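Side-chain contacts in KaiC-like domain-containing protein (Pyrococcus horikoshii, PDB 2EKD), which is of unknown function but probably has a P-loop NTPase-like alpha/beta fold related to KaiC-type ATPase domains: residues N133-V136 against V137-V140; L168-L171 against E172-V175. All coordinates share one frame; numbering follows the deposited sequence.

Contact 1: residues N133-V136 against V137-V140; sequences NINV and VKMV
N135 and K138 run side by side off one flank of the helix, and the carbonyl end of the asparagine meets the lysine's carbon chain. N135 OD1 lies 3.2 Å from K138 CE, while K138 NZ stands farther off, so the amide oxygen touches the methylene next to the ammonium group. A bend at chi3 (-58°) in an otherwise drawn-out lysine swings CE back to the asparagine; lower down, K138 CG rests 3.1 Å from I134 O.

One residue on round the helix, V136 and M139, a selenomethionine, form the apolar pair. M139 CG sits anti to the backbone N (chi1 166°), and the chain then folds at its last torsion, 42°, which carries the methyl over V136: CE is 4.0 Å from V136 CG1. Helix 121-127 packs on this face through L121 and I125 on V136 and L124 on M139, with V96 and I97 also against M139. V137 packs on I167 and V174 of helix 165-174, while I134 meets L127 of the second subunit. N133 turns its ND2 to the carbonyl of I125.

The V137 N to N133 O bond of 3.0 Å is one of four successive i to i+4 bonds, the last from V140 N to V136 O. This is a regular alpha-helix wedged between neighbouring helices on the flank of a mostly parallel alpha/beta sheet, the architecture expected of the P-loop NTPase clan.

Contact 2: residues L168-L171 against E172-V175; sequences LDLL and EEVV
E172 lays its chain across L168 on the last turns of helix 165-174, an alpha-helix packed beside the mostly parallel sheet of an alpha/beta fold consistent with the P-loop NTPase clan.

Sound and weak backbone bonds alternate. E172 N reaches L168 O at 2.9 Å with an N-H...O angle of 163°, the bonds from E173 N to D169 O and L170 O are both weak, V174 N holds L170 O soundly, and V175 N to L171 O is weak again at 3.4 Å. V175 is the first residue to leave helical torsions, its psi of 162° turning the chain toward strand 177-182.

The acidic side chains make the polar layer. D169 OD1 and E172 OE1 stand 4.4 Å apart, like charges that two waters bridge, each donating to both oxygens, one of them weakly. The repulsion is probably eased by these waters and by salt bridges from K189 to E172 OE2 and from K162 of the second subunit to D169 OD2, although E21 lies close to E172 OE2. E173 sends its carboxylate to N156 and Y22 of the same second subunit, so this helix face contributes to the subunit interface.

Apolar contacts are looser. L168 CD1 approaches E172 CG at 4.2 Å, and L171 CD2 reaches both V174 CG2 and V175 CG1.

At the end of the helix, both valines set a methyl against the carbonyl of L171. V174 CG2, placed between the backbone N and the carbonyl carbon by a chi1 of -57°, comes within 3.3 Å of L171 O, and V175 CG1 stands 3.4 Å from that same oxygen.

Contact 1 comes first along the chain, on helix 130-141, and contact 2 follows on helix 165-174; strand 149-156 and helix 157-163 lie between them. Their centres are about 10 Å apart, and the two helices touch directly: V137 CG1 meets V174 CG1 at 4.1 Å, and V140 CG1 reaches L171 CD2 and V174 CG2. Valine and leucine side chains thus join the pair of helices on one side of the chain's centre, beside the mostly parallel central sheet. Both contacts also reach the second subunit, contact 1 through I134 and contact 2 through bonds from D169 and E173 and packing by L170 and V174, so both helices lie at that interface as well as against each other.

Contact 1: residues N133-V136 against V137-V140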
# COMPACT_ATOMS: atom_id res chain seq x y z
N ASN F 133 -2.19 -21.28 1.25
CA ASN F 133 -3.29 -20.82 0.40
C ASN F 133 -3.25 -21.59 -0.91
O ASN F 133 -4.28 -22.06 -1.40
CB ASN F 133 -3.15 -19.31 0.11
CG ASN F 133 -3.51 -18.44 1.32
OD1 ASN F 133 -3.28 -17.24 1.30
ND2 ASN F 133 -4.07 -19.05 2.36
N ILE F 134 -2.06 -21.70 -1.49
CA ILE F 134 -1.91 -22.43 -2.74
C ILE F 134 -2.41 -23.87 -2.58
O ILE F 134 -3.01 -24.44 -3.50
CB ILE F 134 -0.42 -22.40 -3.20
CG1 ILE F 134 -0.08 -21.00 -3.71
CG2 ILE F 134 -0.17 -23.43 -4.28
CD1 ILE F 134 1.40 -20.70 -3.75
N ASN F 135 -2.17 -24.47 -1.42
CA ASN F 135 -2.64 -25.84 -1.19
C ASN F 135 -4.16 -25.87 -1.14
O ASN F 135 -4.79 -26.84 -1.57
CB ASN F 135 -2.04 -26.43 0.09
CG ASN F 135 -0.57 -26.75 -0.05
OD1 ASN F 135 -0.13 -27.22 -1.10
ND2 ASN F 135 0.21 -26.50 1.00
N VAL F 136 -4.76 -24.81 -0.62
CA VAL F 136 -6.22 -24.73 -0.55
C VAL F 136 -6.76 -24.69 -1.98
O VAL F 136 -7.73 -25.38 -2.31
CB VAL F 136 -6.69 -23.46 0.20
CG1 VAL F 136 -8.21 -23.31 0.04
CG2 VAL F 136 -6.33 -23.57 1.69
N VAL F 137 -6.12 -23.88 -2.83
CA VAL F 137 -6.56 -23.79 -4.21
C VAL F 137 -6.42 -25.15 -4.91
O VAL F 137 -7.30 -25.54 -5.68
CB VAL F 137 -5.76 -22.71 -4.97
CG1 VAL F 137 -6.14 -22.72 -6.47
CG2 VAL F 137 -6.05 -21.34 -4.38
N LYS F 138 -5.32 -25.86 -4.65
CA LYS F 138 -5.11 -27.18 -5.27
C LYS F 138 -6.25 -28.10 -4.86
O LYS F 138 -6.72 -28.92 -5.63
CB LYS F 138 -3.78 -27.80 -4.84
CG LYS F 138 -2.54 -26.99 -5.18
CD LYS F 138 -1.28 -27.85 -5.18
CE LYS F 138 -1.05 -28.54 -3.84
NZ LYS F 138 0.05 -29.55 -3.93
N MSE F 139 -6.67 -27.95 -3.61
CA MSE F 139 -7.76 -28.74 -3.07
C MSE F 139 -9.01 -28.51 -3.91
O MSE F 139 -9.79 -29.43 -4.14
CB MSE F 139 -7.98 -28.36 -1.60
CG MSE F 139 -9.28 -28.86 -0.98
SE MSE F 139 -9.29 -28.75 0.85
CE MSE F 139 -8.53 -27.17 1.14
N VAL F 140 -9.20 -27.28 -4.38
CA VAL F 140 -10.37 -26.99 -5.20
C VAL F 140 -10.19 -27.51 -6.62
O VAL F 140 -11.11 -28.09 -7.19
CB VAL F 140 -10.65 -25.46 -5.26
CG1 VAL F 140 -11.82 -25.19 -6.21
CG2 VAL F 140 -10.98 -24.93 -3.86

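Contact 2: residues L168-L171 against E172-V175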
# COMPACT_ATOMS: atom_id res chain seq x y z
N LEU F 168 -7.03 -15.05 -4.95
CA LEU F 168 -8.36 -14.94 -5.53
C LEU F 168 -8.30 -15.22 -7.03
O LEU F 168 -9.11 -15.96 -7.56
CB LEU F 168 -8.94 -13.54 -5.27
CG LEU F 168 -10.34 -13.33 -5.85
CD1 LEU F 168 -11.31 -14.37 -5.27
CD2 LEU F 168 -10.82 -11.91 -5.51
N ASP F 169 -7.33 -14.61 -7.71
CA ASP F 169 -7.17 -14.81 -9.14
C ASP F 169 -6.89 -16.27 -9.49
O ASP F 169 -7.35 -16.77 -10.51
CB ASP F 169 -6.03 -13.93 -9.68
CG ASP F 169 -6.45 -12.48 -9.86
OD1 ASP F 169 -7.26 -12.21 -10.79
OD2 ASP F 169 -5.99 -11.62 -9.08
N LEU F 170 -6.12 -16.94 -8.65
CA LEU F 170 -5.81 -18.35 -8.88
C LEU F 170 -7.08 -19.17 -8.73
O LEU F 170 -7.33 -20.09 -9.51
CB LEU F 170 -4.77 -18.85 -7.87
CG LEU F 170 -3.29 -18.92 -8.23
CD1 LEU F 170 -2.64 -19.90 -7.26
CD2 LEU F 170 -3.08 -19.39 -9.66
N LEU F 171 -7.88 -18.84 -7.72
CA LEU F 171 -9.14 -19.53 -7.45
C LEU F 171 -10.12 -19.38 -8.61
O LEU F 171 -10.76 -20.35 -9.02
CB LEU F 171 -9.79 -18.97 -6.18
CG LEU F 171 -10.22 -19.93 -5.06
CD1 LEU F 171 -11.06 -19.14 -4.07
CD2 LEU F 171 -11.00 -21.10 -5.62
N GLU F 172 -10.27 -18.15 -9.10
CA GLU F 172 -11.19 -17.89 -10.20
C GLU F 172 -10.73 -18.61 -11.46
O GLU F 172 -11.54 -18.96 -12.31
CB GLU F 172 -11.29 -16.38 -10.47
CG GLU F 172 -11.77 -15.57 -9.26
CD GLU F 172 -12.18 -14.14 -9.62
OE1 GLU F 172 -11.48 -13.49 -10.41
OE2 GLU F 172 -13.20 -13.67 -9.08
N GLU F 173 -9.42 -18.86 -11.55
CA GLU F 173 -8.85 -19.55 -12.70
C GLU F 173 -9.21 -21.04 -12.76
O GLU F 173 -9.59 -21.55 -13.81
CB GLU F 173 -7.33 -19.40 -12.70
CG GLU F 173 -6.66 -19.96 -13.95
CD GLU F 173 -5.13 -19.92 -13.91
OE1 GLU F 173 -4.55 -18.91 -13.42
OE2 GLU F 173 -4.50 -20.89 -14.38
N VAL F 174 -9.08 -21.73 -11.63
CA VAL F 174 -9.34 -23.17 -11.59
C VAL F 174 -10.79 -23.61 -11.65
O VAL F 174 -11.07 -24.76 -12.00
CB VAL F 174 -8.69 -23.81 -10.35
CG1 VAL F 174 -7.19 -23.52 -10.34
CG2 VAL F 174 -9.34 -23.30 -9.08
N VAL F 175 -11.73 -22.73 -11.31
CA VAL F 175 -13.13 -23.11 -11.36
C VAL F 175 -13.68 -23.01 -12.79
O VAL F 175 -13.08 -22.35 -13.64
CB VAL F 175 -13.99 -22.25 -10.40
CG1 VAL F 175 -13.46 -22.40 -8.97
CG2 VAL F 175 -13.99 -20.79 -10.84
O HOH W 1 -9.77 -12.93 -12.79
O HOH W 2 -9.36 -11.39 -8.90